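Local coordinates for protein CRISPR-associated endonuclease Cas9 (Campylobacter jejuni subsp. jejuni serotype O:2, PDB 5X2H) that cleaves DNA as an RNA-guided, magnesium-dependent CRISPR endonuclease, defending the bacterium against invading mobile genetic elements, at residues 20-25 / 30-35; 179-182 / 187-190; 267-272 / 336-341. All coordinates share one frame; numbering follows the deposited sequence.

How the interactions relate
The three contacts follow one another along the chain without touching. Interaction 1 belongs to the RuvC-like nuclease domain: the side chain of Val-35 lies about 4 Å from that of His-558, a predicted magnesium ligand, while the bound nucleic acid comes no nearer than about 11 Å between nearest atoms. Both other contacts lie away from the nuclease site: interaction 2 meets RNA nucleotides 41-43 of chain B, and segment 267-272 of interaction 3 touches nucleotide 5 through other residues. Centres of interactions 1 and 2 lie about 69 Å apart, on opposite sides of the chain's centre; interaction 3 is about 54 Å from interaction 1 and about 56 Å from interaction 2, centre to centre.

Interaction 1: residues 20-25 / 30-35; sequences IGWAFS and LKDCGV
Trp-22 lies flat against the backbone of Gly-34 on the neighbouring antiparallel strand. Its CB leaves on the sheet face shared with Phe-24 and Asp-32, and CG, set between the backbone N and the carbonyl carbon (chi1 59°), carries the indole over strand 30-35. Trp-22 CD1 meets Gly-34 O at 3.5 Å, NE1 and CE2 pack on Gly-34 CA, and Gly-34 N sits over the ring centre; the glycine has no side chain to hold the indole off. Farther out, CZ2 and CH2 pass Cys-33 O, Trp-22 CH2 at 3.3 Å. Trp-22 CH2 also meets Asp-32 CG at 3.5 Å, in the ring plane, with the carboxylate turned 79° from the indole. That carboxylate is held at both oxygens: OD1 accepts Cys-33 N, and OD2 bonds to Tyr-476 OH. Backbone bonds run from Trp-22 N to Gly-34 O (3.2 Å) and from Phe-24 N to Asp-32 O (3.1 Å). Phe-24 O takes Lys-31 N at 2.8 Å and, weakly, Asp-32 N. With Lys-31 and Asp-32 both opposite Phe-24, this is a classic beta bulge in a hairpin of the RNase H-fold RuvC sheet, whose strand 10-15 carries Asp-14, the predicted catalytic metal ligand.

Interaction 2: residues 179-182 / 187-190; sequences KFKE and FTNV. With nucleotides of chain B.
Thr-188 and Lys-179 make the firm part of this contact between two pieces of one irregular loop. Thr-188 N donates to Lys-179 O at 2.7 Å, almost straight (170° at the hydrogen), while the threonine methyl CG2 presses on the same carbonyl oxygen at 3.2 Å. CG2 is placed there by a chi1 of -166°, which puts OG1 anti to the backbone N and leaves the methyl between N and the carbonyl carbon. Beside this bond, Phe-180 and Phe-187 form a single backbone bridge. Their rings are inclined by only 28° but slid apart, with little overlap; Phe-180 CZ touches Phe-187 CE1 at 3.5 Å, although Phe-180 is an exposed residue.

The looser side belongs to the two lysines, both exposed. Lys-181 lays its extended chain obliquely across Thr-188, Lys-181 CG lying 4.0 Å from Thr-188 CB. Lys-181 CE passes Phe-187 O at 3.5 Å, but the ammonium has a long, weak ion pair with Glu-186. Lys-179 CB points away, and its NZ bonds to Phe-177 O.

Phe-187, in contrast, is buried between protein and RNA. Its CB packs on the ribose of C42 of chain B, whose C1' lies at the edge of the ring near its plane, and CD2 approaches C2 of A41 of chain B. Phe-187 O accepts the 2'-hydroxyl of A41 at 2.8 Å, and Val-190 N donates to phosphate oxygen OP1 of U43 of chain B at 2.8 Å. Both polar grips use main-chain atoms on sugar or phosphate, consistent with recognition of the RNA backbone rather than of base sequence; the bond to O2' is one that DNA could not offer.

Interaction 3: residues 267-272 / 336-341; sequences LAFMFV and IEFKKY. With nucleotides of chain B.
Helices 266-288 and 336-344 approach each other at Phe-269 and Phe-338, whose CA atoms are 7.9 Å apart, the nearest pair of the two segments. Both residues direct their CB toward the opposing helix, and these two residues carry the close contact. Their rings form an offset edge-to-face pair: the edge of Phe-338 is turned to the face of Phe-269, with centroids 5.6 Å apart and planes at 74°. The closest atoms are Phe-338 CD1 and Phe-269 CD2 at 3.5 Å, and CD2 lies near the plane of the Phe-338 ring.

The phenyl of Phe-269 also reaches the base of its partner. Phe-269 CE2 comes to 3.9 Å from Phe-338 CA, and Phe-338 CB stands over the face of the Phe-269 ring. With CG anti to the backbone N (chi1 176°), Phe-338 turns CD1 onto the face above which its own CB sits. The interaction is wholly apolar, with the C-H at Phe-338 CD1 directed at the Phe-269 face. A second aromatic, Phe-335, meets Phe-269 as well, which extends the pair into a small aromatic cluster.

Elsewhere on helix 266-288 the side chains serve other surfaces. Phe-271 CE2 touches C5' of A5 of chain B at 3.8 Å, the ribose carbon lying at the ring edge, and Val-272 CG2 meets O3' of the same nucleotide at 3.6 Å. One short piece of helix thus packs on protein through Phe-269 and on RNA through the residues that follow.

Around this junction, Met-270 packs on helix 294-307, Leu-267, Met-270 and Phe-271 on helix 404-415, and Tyr-341, from the other segment, on helix 355-367. Strand 331-334 leads into helix 336-344, and Asn-264 of a loop touches Phe-269.

Interaction 1: residues 20-25 / 30-35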
loop_
_atom_site.group_PDB
_atom_site.type_symbol
_atom_site.label_atom_id
_atom_site.label_comp_id
_atom_site.label_asym_id
_atom_site.label_seq_id
_atom_site.Cartn_x
_atom_site.Cartn_y
_atom_site.Cartn_z
ATOM N N ILE A 20 22.269 2.255 -3.303
ATOM C CA ILE A 20 22.830 3.528 -2.864
ATOM C C ILE A 20 24.327 3.476 -3.127
ATOM O O ILE A 20 25.063 2.791 -2.406
ATOM C CB ILE A 20 22.558 3.812 -1.382
ATOM C CG1 ILE A 20 21.060 3.929 -1.115
ATOM C CG2 ILE A 20 23.271 5.084 -0.954
ATOM C CD1 ILE A 20 20.427 5.130 -1.764
ATOM N N GLY A 21 24.777 4.186 -4.158
ATOM C CA GLY A 21 26.199 4.349 -4.402
ATOM C C GLY A 21 26.700 5.632 -3.760
ATOM O O GLY A 21 26.053 6.672 -3.836
ATOM N N TRP A 22 27.862 5.543 -3.116
ATOM C CA TRP A 22 28.405 6.676 -2.384
ATOM C C TRP A 22 29.913 6.751 -2.571
ATOM O O TRP A 22 30.596 5.728 -2.669
ATOM C CB TRP A 22 28.066 6.597 -0.890
ATOM C CG TRP A 22 28.579 5.364 -0.214
ATOM C CD1 TRP A 22 27.917 4.181 -0.051
ATOM C CD2 TRP A 22 29.864 5.191 0.398
ATOM N NE1 TRP A 22 28.707 3.283 0.623
ATOM C CE2 TRP A 22 29.909 3.878 0.910
ATOM C CE3 TRP A 22 30.980 6.018 0.562
ATOM C CZ2 TRP A 22 31.026 3.372 1.572
ATOM C CZ3 TRP A 22 32.088 5.515 1.219
ATOM C CH2 TRP A 22 32.102 4.204 1.717
ATOM N N ALA A 23 30.422 7.980 -2.612
ATOM C CA ALA A 23 31.845 8.245 -2.740
ATOM C C ALA A 23 32.212 9.415 -1.840
ATOM O O ALA A 23 31.402 10.318 -1.611
ATOM C CB ALA A 23 32.239 8.548 -4.191
ATOM N N PHE A 24 33.441 9.390 -1.329
ATOM C CA PHE A 24 33.938 10.419 -0.422
ATOM C C PHE A 24 35.254 10.957 -0.962
ATOM O O PHE A 24 36.225 10.206 -1.104
ATOM C CB PHE A 24 34.115 9.867 0.995
ATOM C CG PHE A 24 34.815 10.811 1.937
ATOM C CD1 PHE A 24 34.473 12.153 1.983
ATOM C CD2 PHE A 24 35.799 10.347 2.793
ATOM C CE1 PHE A 24 35.113 13.018 2.853
ATOM C CE2 PHE A 24 36.440 11.204 3.665
ATOM C CZ PHE A 24 36.094 12.542 3.697
ATOM N N SER A 25 35.282 12.252 -1.258
ATOM C CA SER A 25 36.459 12.913 -1.797
ATOM C C SER A 25 36.920 14.011 -0.848
ATOM O O SER A 25 36.128 14.568 -0.083
ATOM C CB SER A 25 36.179 13.508 -3.183
ATOM O OG SER A 25 37.352 14.085 -3.731
ATOM N N LEU A 30 40.085 10.841 -4.076
ATOM C CA LEU A 30 39.079 9.856 -3.705
ATOM C C LEU A 30 39.561 9.044 -2.509
ATOM O O LEU A 30 40.640 8.446 -2.545
ATOM C CB LEU A 30 38.774 8.939 -4.888
ATOM C CG LEU A 30 37.604 7.975 -4.689
ATOM C CD1 LEU A 30 36.336 8.740 -4.345
ATOM C CD2 LEU A 30 37.400 7.118 -5.930
ATOM N N LYS A 31 38.758 9.022 -1.447
ATOM C CA LYS A 31 39.142 8.411 -0.180
ATOM C C LYS A 31 38.413 7.112 0.123
ATOM O O LYS A 31 39.012 6.198 0.692
ATOM C CB LYS A 31 38.904 9.397 0.971
ATOM C CG LYS A 31 39.529 10.768 0.757
ATOM C CD LYS A 31 41.025 10.762 1.040
ATOM C CE LYS A 31 41.305 10.676 2.533
ATOM N NZ LYS A 31 42.746 10.908 2.844
ATOM N N ASP A 32 37.135 6.998 -0.237
ATOM C CA ASP A 32 36.355 5.824 0.124
ATOM C C ASP A 32 35.251 5.611 -0.903
ATOM O O ASP A 32 34.791 6.556 -1.549
ATOM C CB ASP A 32 35.764 5.968 1.532
ATOM C CG ASP A 32 35.505 4.632 2.197
ATOM O OD1 ASP A 32 35.590 3.595 1.506
ATOM O OD2 ASP A 32 35.224 4.618 3.415
ATOM N N CYS A 33 34.828 4.355 -1.041
ATOM C CA CYS A 33 33.810 3.968 -2.008
ATOM C C CYS A 33 32.961 2.847 -1.427
ATOM O O CYS A 33 33.390 2.121 -0.526
ATOM C CB CYS A 33 34.434 3.512 -3.332
ATOM S SG CYS A 33 34.523 4.778 -4.602
ATOM N N GLY A 34 31.751 2.702 -1.955
ATOM C CA GLY A 34 30.876 1.639 -1.497
ATOM C C GLY A 34 29.554 1.647 -2.234
ATOM O O GLY A 34 29.176 2.631 -2.878
ATOM N N VAL A 35 28.857 0.516 -2.130
ATOM C CA VAL A 35 27.520 0.342 -2.686
ATOM C C VAL A 35 26.657 -0.344 -1.637
ATOM O O VAL A 35 27.067 -1.354 -1.053
ATOM C CB VAL A 35 27.523 -0.485 -3.989
ATOM C CG1 VAL A 35 26.137 -0.477 -4.615
ATOM C CG2 VAL A 35 28.554 0.039 -4.969
#

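Interaction 2: residues 179-182 / 187-190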
loop_
_atom_site.group_PDB
_atom_site.type_symbol
_atom_site.label_atom_id
_atom_site.label_comp_id
_atom_site.label_asym_id
_atom_site.label_seq_id
_atom_site.Cartn_x
_atom_site.Cartn_y
_atom_site.Cartn_z
ATOM N N LYS A 179 -31.099 -24.910 -16.696
ATOM C CA LYS A 179 -31.399 -24.825 -18.117
ATOM C C LYS A 179 -30.151 -25.205 -18.902
ATOM O O LYS A 179 -29.036 -24.825 -18.533
ATOM C CB LYS A 179 -31.864 -23.417 -18.504
ATOM C CG LYS A 179 -33.144 -22.972 -17.811
ATOM C CD LYS A 179 -34.317 -23.865 -18.190
ATOM C CE LYS A 179 -35.596 -23.435 -17.488
ATOM N NZ LYS A 179 -35.486 -23.534 -16.004
ATOM N N PHE A 180 -30.338 -25.967 -19.975
ATOM C CA PHE A 180 -29.205 -26.484 -20.728
ATOM C C PHE A 180 -28.713 -25.461 -21.744
ATOM O O PHE A 180 -29.508 -24.816 -22.434
ATOM C CB PHE A 180 -29.580 -27.790 -21.428
ATOM C CG PHE A 180 -29.829 -28.924 -20.480
ATOM C CD1 PHE A 180 -28.792 -29.454 -19.731
ATOM C CD2 PHE A 180 -31.096 -29.462 -20.337
ATOM C CE1 PHE A 180 -29.014 -30.498 -18.853
ATOM C CE2 PHE A 180 -31.326 -30.508 -19.462
ATOM C CZ PHE A 180 -30.282 -31.027 -18.719
ATOM N N LYS A 181 -27.393 -25.322 -21.832
ATOM C CA LYS A 181 -26.777 -24.353 -22.728
ATOM C C LYS A 181 -26.944 -24.800 -24.180
ATOM O O LYS A 181 -27.683 -25.737 -24.500
ATOM C CB LYS A 181 -25.306 -24.158 -22.379
ATOM C CG LYS A 181 -24.820 -24.958 -21.188
ATOM C CD LYS A 181 -23.302 -24.914 -21.112
ATOM C CE LYS A 181 -22.805 -25.053 -19.683
ATOM N NZ LYS A 181 -21.317 -25.040 -19.619
ATOM N N GLU A 182 -26.228 -24.125 -25.079
ATOM C CA GLU A 182 -26.346 -24.358 -26.513
ATOM C C GLU A 182 -25.943 -25.777 -26.893
ATOM O O GLU A 182 -24.754 -26.112 -26.886
ATOM C CB GLU A 182 -25.489 -23.352 -27.286
ATOM C CG GLU A 182 -26.144 -22.820 -28.548
ATOM C CD GLU A 182 -27.130 -21.705 -28.260
ATOM O OE1 GLU A 182 -26.782 -20.793 -27.480
ATOM O OE2 GLU A 182 -28.253 -21.743 -28.807
ATOM N N PHE A 187 -26.057 -28.281 -17.353
ATOM C CA PHE A 187 -26.734 -27.105 -16.825
ATOM C C PHE A 187 -25.875 -25.866 -17.039
ATOM O O PHE A 187 -24.662 -25.886 -16.815
ATOM C CB PHE A 187 -27.020 -27.285 -15.334
ATOM C CG PHE A 187 -28.137 -28.240 -15.037
ATOM C CD1 PHE A 187 -29.139 -28.472 -15.965
ATOM C CD2 PHE A 187 -28.189 -28.902 -13.820
ATOM C CE1 PHE A 187 -30.174 -29.346 -15.685
ATOM C CE2 PHE A 187 -29.218 -29.778 -13.535
ATOM C CZ PHE A 187 -30.213 -30.002 -14.469
ATOM N N THR A 188 -26.505 -24.783 -17.487
ATOM C CA THR A 188 -25.786 -23.524 -17.565
ATOM C C THR A 188 -25.654 -22.914 -16.169
ATOM O O THR A 188 -26.213 -23.411 -15.189
ATOM C CB THR A 188 -26.482 -22.548 -18.515
ATOM O OG1 THR A 188 -25.589 -21.469 -18.822
ATOM C CG2 THR A 188 -27.730 -21.978 -17.874
ATOM N N ASN A 189 -24.901 -21.823 -16.085
ATOM C CA ASN A 189 -24.542 -21.237 -14.802
ATOM C C ASN A 189 -25.519 -20.135 -14.413
ATOM O O ASN A 189 -25.909 -19.314 -15.247
ATOM C CB ASN A 189 -23.119 -20.683 -14.844
ATOM C CG ASN A 189 -22.912 -19.680 -15.963
ATOM O OD1 ASN A 189 -23.240 -19.945 -17.118
ATOM N ND2 ASN A 189 -22.370 -18.516 -15.619
ATOM N N VAL A 190 -25.919 -20.130 -13.146
ATOM C CA VAL A 190 -26.608 -18.983 -12.561
ATOM C C VAL A 190 -25.611 -18.042 -11.912
ATOM O O VAL A 190 -25.619 -16.834 -12.159
ATOM C CB VAL A 190 -27.675 -19.450 -11.545
ATOM C CG1 VAL A 190 -28.495 -18.265 -11.076
ATOM C CG2 VAL A 190 -28.557 -20.520 -12.150
ATOM P P C B 42 -20.581 -25.789 -14.045
ATOM O OP1 C B 42 -20.349 -24.445 -14.635
ATOM O OP2 C B 42 -19.556 -26.396 -13.156
ATOM O "O5'" C B 42 -21.963 -25.740 -13.251
ATOM C "C5'" C B 42 -23.158 -25.335 -13.901
ATOM C "C4'" C B 42 -24.378 -25.681 -13.086
ATOM O "O4'" C B 42 -24.434 -27.112 -12.849
ATOM C "C3'" C B 42 -24.444 -25.082 -11.693
ATOM O "O3'" C B 42 -24.854 -23.726 -11.698
ATOM C "C2'" C B 42 -25.416 -26.017 -10.983
ATOM O "O2'" C B 42 -26.754 -25.715 -11.347
ATOM C "C1'" C B 42 -25.042 -27.367 -11.599
ATOM N N1 C B 42 -24.100 -28.126 -10.743
ATOM C C2 C B 42 -24.608 -28.812 -9.633
ATOM O O2 C B 42 -25.826 -28.767 -9.404
ATOM N N3 C B 42 -23.766 -29.508 -8.835
ATOM C C4 C B 42 -22.463 -29.534 -9.108
ATOM N N4 C B 42 -21.669 -30.234 -8.293
ATOM C C5 C B 42 -21.915 -28.848 -10.232
ATOM C C6 C B 42 -22.760 -28.164 -11.014
ATOM P P A B 41 -17.116 -30.387 -14.388
ATOM O OP1 A B 41 -16.099 -29.442 -14.917
ATOM O OP2 A B 41 -17.059 -30.849 -12.978
ATOM O "O5'" A B 41 -18.555 -29.747 -14.625
ATOM C "C5'" A B 41 -18.959 -29.339 -15.923
ATOM C "C4'" A B 41 -20.449 -29.125 -15.999
ATOM O "O4'" A B 41 -21.142 -30.384 -15.784
ATOM C "C3'" A B 41 -21.044 -28.202 -14.951
ATOM O "O3'" A B 41 -20.862 -26.827 -15.242
ATOM C "C2'" A B 41 -22.501 -28.642 -14.922
ATOM O "O2'" A B 41 -23.204 -28.133 -16.046
ATOM C "C1'" A B 41 -22.353 -30.152 -15.090
ATOM N N9 A B 41 -22.282 -30.829 -13.783
ATOM C C8 A B 41 -21.164 -31.302 -13.144
ATOM N N7 A B 41 -21.413 -31.856 -11.982
ATOM C C5 A B 41 -22.787 -31.732 -11.845
ATOM C C6 A B 41 -23.672 -32.122 -10.825
ATOM N N6 A B 41 -23.283 -32.741 -9.707
ATOM N N1 A B 41 -24.986 -31.853 -10.997
ATOM C C2 A B 41 -25.371 -31.231 -12.118
ATOM N N3 A B 41 -24.634 -30.816 -13.146
ATOM C C4 A B 41 -23.335 -31.098 -12.944
ATOM P P U B 43 -24.407 -22.735 -10.513
ATOM O OP1 U B 43 -24.808 -21.363 -10.911
ATOM O OP2 U B 43 -22.999 -23.012 -10.142
ATOM O "O5'" U B 43 -25.312 -23.182 -9.285
ATOM C "C5'" U B 43 -26.726 -23.133 -9.375
ATOM C "C4'" U B 43 -27.369 -23.656 -8.120
ATOM O "O4'" U B 43 -27.230 -25.102 -8.048
ATOM C "C3'" U B 43 -26.765 -23.173 -6.811
ATOM O "O3'" U B 43 -27.156 -21.856 -6.463
ATOM C "C2'" U B 43 -27.233 -24.240 -5.835
ATOM O "O2'" U B 43 -28.607 -24.057 -5.522
ATOM C "C1'" U B 43 -27.106 -25.499 -6.696
ATOM N N1 U B 43 -25.795 -26.161 -6.506
ATOM C C2 U B 43 -25.629 -26.910 -5.357
ATOM O O2 U B 43 -26.508 -27.044 -4.520
ATOM N N3 U B 43 -24.400 -27.501 -5.225
ATOM C C4 U B 43 -23.338 -27.417 -6.102
ATOM O O4 U B 43 -22.291 -28.012 -5.841
ATOM C C5 U B 43 -23.588 -26.619 -7.263
ATOM C C6 U B 43 -24.778 -26.031 -7.419
#

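Interaction 3: residues 267-272 / 336-341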
loop_
_atom_site.group_PDB
_atom_site.type_symbol
_atom_site.label_atom_id
_atom_site.label_comp_id
_atom_site.label_asym_id
_atom_site.label_seq_id
_atom_site.Cartn_x
_atom_site.Cartn_y
_atom_site.Cartn_z
ATOM N N LEU A 267 -14.727 31.071 2.860
ATOM C CA LEU A 267 -13.418 31.719 2.872
ATOM C C LEU A 267 -12.567 31.257 1.696
ATOM O O LEU A 267 -11.939 32.073 1.011
ATOM C CB LEU A 267 -12.703 31.433 4.192
ATOM C CG LEU A 267 -12.426 32.617 5.117
ATOM C CD1 LEU A 267 -11.563 32.170 6.285
ATOM C CD2 LEU A 267 -11.768 33.759 4.358
ATOM N N ALA A 268 -12.536 29.944 1.448
ATOM C CA ALA A 268 -11.743 29.413 0.344
ATOM C C ALA A 268 -12.289 29.871 -1.001
ATOM O O ALA A 268 -11.517 30.219 -1.901
ATOM C CB ALA A 268 -11.696 27.887 0.413
ATOM N N PHE A 269 -13.616 29.865 -1.160
ATOM C CA PHE A 269 -14.217 30.450 -2.355
ATOM C C PHE A 269 -13.815 31.910 -2.502
ATOM O O PHE A 269 -13.456 32.357 -3.598
ATOM C CB PHE A 269 -15.741 30.323 -2.300
ATOM C CG PHE A 269 -16.253 28.961 -2.674
ATOM C CD1 PHE A 269 -15.572 28.176 -3.592
ATOM C CD2 PHE A 269 -17.417 28.468 -2.109
ATOM C CE1 PHE A 269 -16.042 26.922 -3.938
ATOM C CE2 PHE A 269 -17.892 27.214 -2.450
ATOM C CZ PHE A 269 -17.203 26.440 -3.368
ATOM N N MET A 270 -13.860 32.665 -1.405
ATOM C CA MET A 270 -13.460 34.066 -1.450
ATOM C C MET A 270 -11.987 34.195 -1.819
ATOM O O MET A 270 -11.621 34.994 -2.689
ATOM C CB MET A 270 -13.744 34.731 -0.102
ATOM C CG MET A 270 -13.449 36.217 -0.061
ATOM S SD MET A 270 -14.644 37.190 -0.993
ATOM C CE MET A 270 -16.156 36.782 -0.123
ATOM N N PHE A 271 -11.129 33.395 -1.183
ATOM C CA PHE A 271 -9.694 33.506 -1.431
ATOM C C PHE A 271 -9.344 33.122 -2.863
ATOM O O PHE A 271 -8.553 33.808 -3.523
ATOM C CB PHE A 271 -8.920 32.636 -0.442
ATOM C CG PHE A 271 -7.449 32.549 -0.738
ATOM C CD1 PHE A 271 -6.621 33.640 -0.534
ATOM C CD2 PHE A 271 -6.894 31.374 -1.219
ATOM C CE1 PHE A 271 -5.269 33.563 -0.807
ATOM C CE2 PHE A 271 -5.541 31.291 -1.493
ATOM C CZ PHE A 271 -4.729 32.387 -1.288
ATOM N N VAL A 272 -9.918 32.026 -3.361
ATOM C CA VAL A 272 -9.606 31.581 -4.715
ATOM C C VAL A 272 -10.137 32.577 -5.737
ATOM O O VAL A 272 -9.436 32.950 -6.685
ATOM C CB VAL A 272 -10.157 30.166 -4.962
ATOM C CG1 VAL A 272 -10.045 29.803 -6.433
ATOM C CG2 VAL A 272 -9.406 29.155 -4.109
ATOM N N ILE A 336 -18.595 25.364 -9.004
ATOM C CA ILE A 336 -19.763 24.554 -9.338
ATOM C C ILE A 336 -20.636 24.330 -8.109
ATOM O O ILE A 336 -21.869 24.412 -8.182
ATOM C CB ILE A 336 -19.323 23.221 -9.975
ATOM C CG1 ILE A 336 -18.867 23.444 -11.420
ATOM C CG2 ILE A 336 -20.442 22.190 -9.912
ATOM C CD1 ILE A 336 -18.500 22.168 -12.150
ATOM N N GLU A 337 -20.018 24.066 -6.961
ATOM C CA GLU A 337 -20.757 23.728 -5.753
ATOM C C GLU A 337 -21.158 24.945 -4.929
ATOM O O GLU A 337 -21.809 24.782 -3.892
ATOM C CB GLU A 337 -19.935 22.767 -4.886
ATOM C CG GLU A 337 -19.328 21.582 -5.641
ATOM C CD GLU A 337 -20.327 20.473 -5.950
ATOM O OE1 GLU A 337 -21.552 20.722 -5.904
ATOM O OE2 GLU A 337 -19.881 19.341 -6.240
ATOM N N PHE A 338 -20.794 26.156 -5.359
ATOM C CA PHE A 338 -21.149 27.351 -4.596
ATOM C C PHE A 338 -22.654 27.584 -4.606
ATOM O O PHE A 338 -23.265 27.813 -3.555
ATOM C CB PHE A 338 -20.412 28.570 -5.156
ATOM C CG PHE A 338 -20.783 29.869 -4.489
ATOM C CD1 PHE A 338 -20.109 30.301 -3.359
ATOM C CD2 PHE A 338 -21.800 30.663 -5.000
ATOM C CE1 PHE A 338 -20.447 31.498 -2.746
ATOM C CE2 PHE A 338 -22.139 31.859 -4.393
ATOM C CZ PHE A 338 -21.462 32.277 -3.265
ATOM N N LYS A 339 -23.269 27.539 -5.792
ATOM C CA LYS A 339 -24.703 27.792 -5.891
ATOM C C LYS A 339 -25.503 26.766 -5.099
ATOM O O LYS A 339 -26.513 27.106 -4.471
ATOM C CB LYS A 339 -25.133 27.794 -7.358
ATOM N N LYS A 340 -25.061 25.505 -5.111
ATOM C CA LYS A 340 -25.750 24.475 -4.341
ATOM C C LYS A 340 -25.613 24.723 -2.843
ATOM O O LYS A 340 -26.538 24.436 -2.073
ATOM C CB LYS A 340 -25.208 23.094 -4.708
ATOM N N TYR A 341 -24.468 25.258 -2.412
ATOM C CA TYR A 341 -24.271 25.544 -0.996
ATOM C C TYR A 341 -25.227 26.630 -0.522
ATOM O O TYR A 341 -25.941 26.454 0.471
ATOM C CB TYR A 341 -22.819 25.955 -0.741
ATOM C CG TYR A 341 -22.407 25.925 0.716
ATOM C CD1 TYR A 341 -23.146 25.218 1.656
ATOM C CD2 TYR A 341 -21.280 26.609 1.151
ATOM C CE1 TYR A 341 -22.770 25.190 2.987
ATOM C CE2 TYR A 341 -20.897 26.588 2.480
ATOM C CZ TYR A 341 -21.646 25.877 3.392
ATOM O OH TYR A 341 -21.268 25.854 4.715
ATOM P P A B 5 -2.965 26.962 -2.839
ATOM O OP1 A B 5 -3.951 26.333 -1.925
ATOM O OP2 A B 5 -1.795 26.176 -3.296
ATOM O "O5'" A B 5 -3.736 27.478 -4.132
ATOM C "C5'" A B 5 -4.681 28.531 -4.031
ATOM C "C4'" A B 5 -5.044 29.093 -5.382
ATOM O "O4'" A B 5 -3.879 29.675 -6.022
ATOM C "C3'" A B 5 -5.552 28.096 -6.405
ATOM O "O3'" A B 5 -6.896 27.714 -6.187
ATOM C "C2'" A B 5 -5.318 28.834 -7.715
ATOM O "O2'" A B 5 -6.306 29.836 -7.916
ATOM C "C1'" A B 5 -3.988 29.529 -7.426
ATOM N N9 A B 5 -2.848 28.737 -7.924
ATOM C C8 A B 5 -1.934 27.997 -7.214
ATOM N N7 A B 5 -1.044 27.399 -7.970
ATOM C C5 A B 5 -1.397 27.767 -9.261
ATOM C C6 A B 5 -0.849 27.465 -10.519
ATOM N N6 A B 5 0.223 26.688 -10.695
ATOM N N1 A B 5 -1.446 27.995 -11.608
ATOM C C2 A B 5 -2.521 28.774 -11.437
ATOM N N3 A B 5 -3.128 29.131 -10.308
ATOM C C4 A B 5 -2.509 28.589 -9.246
#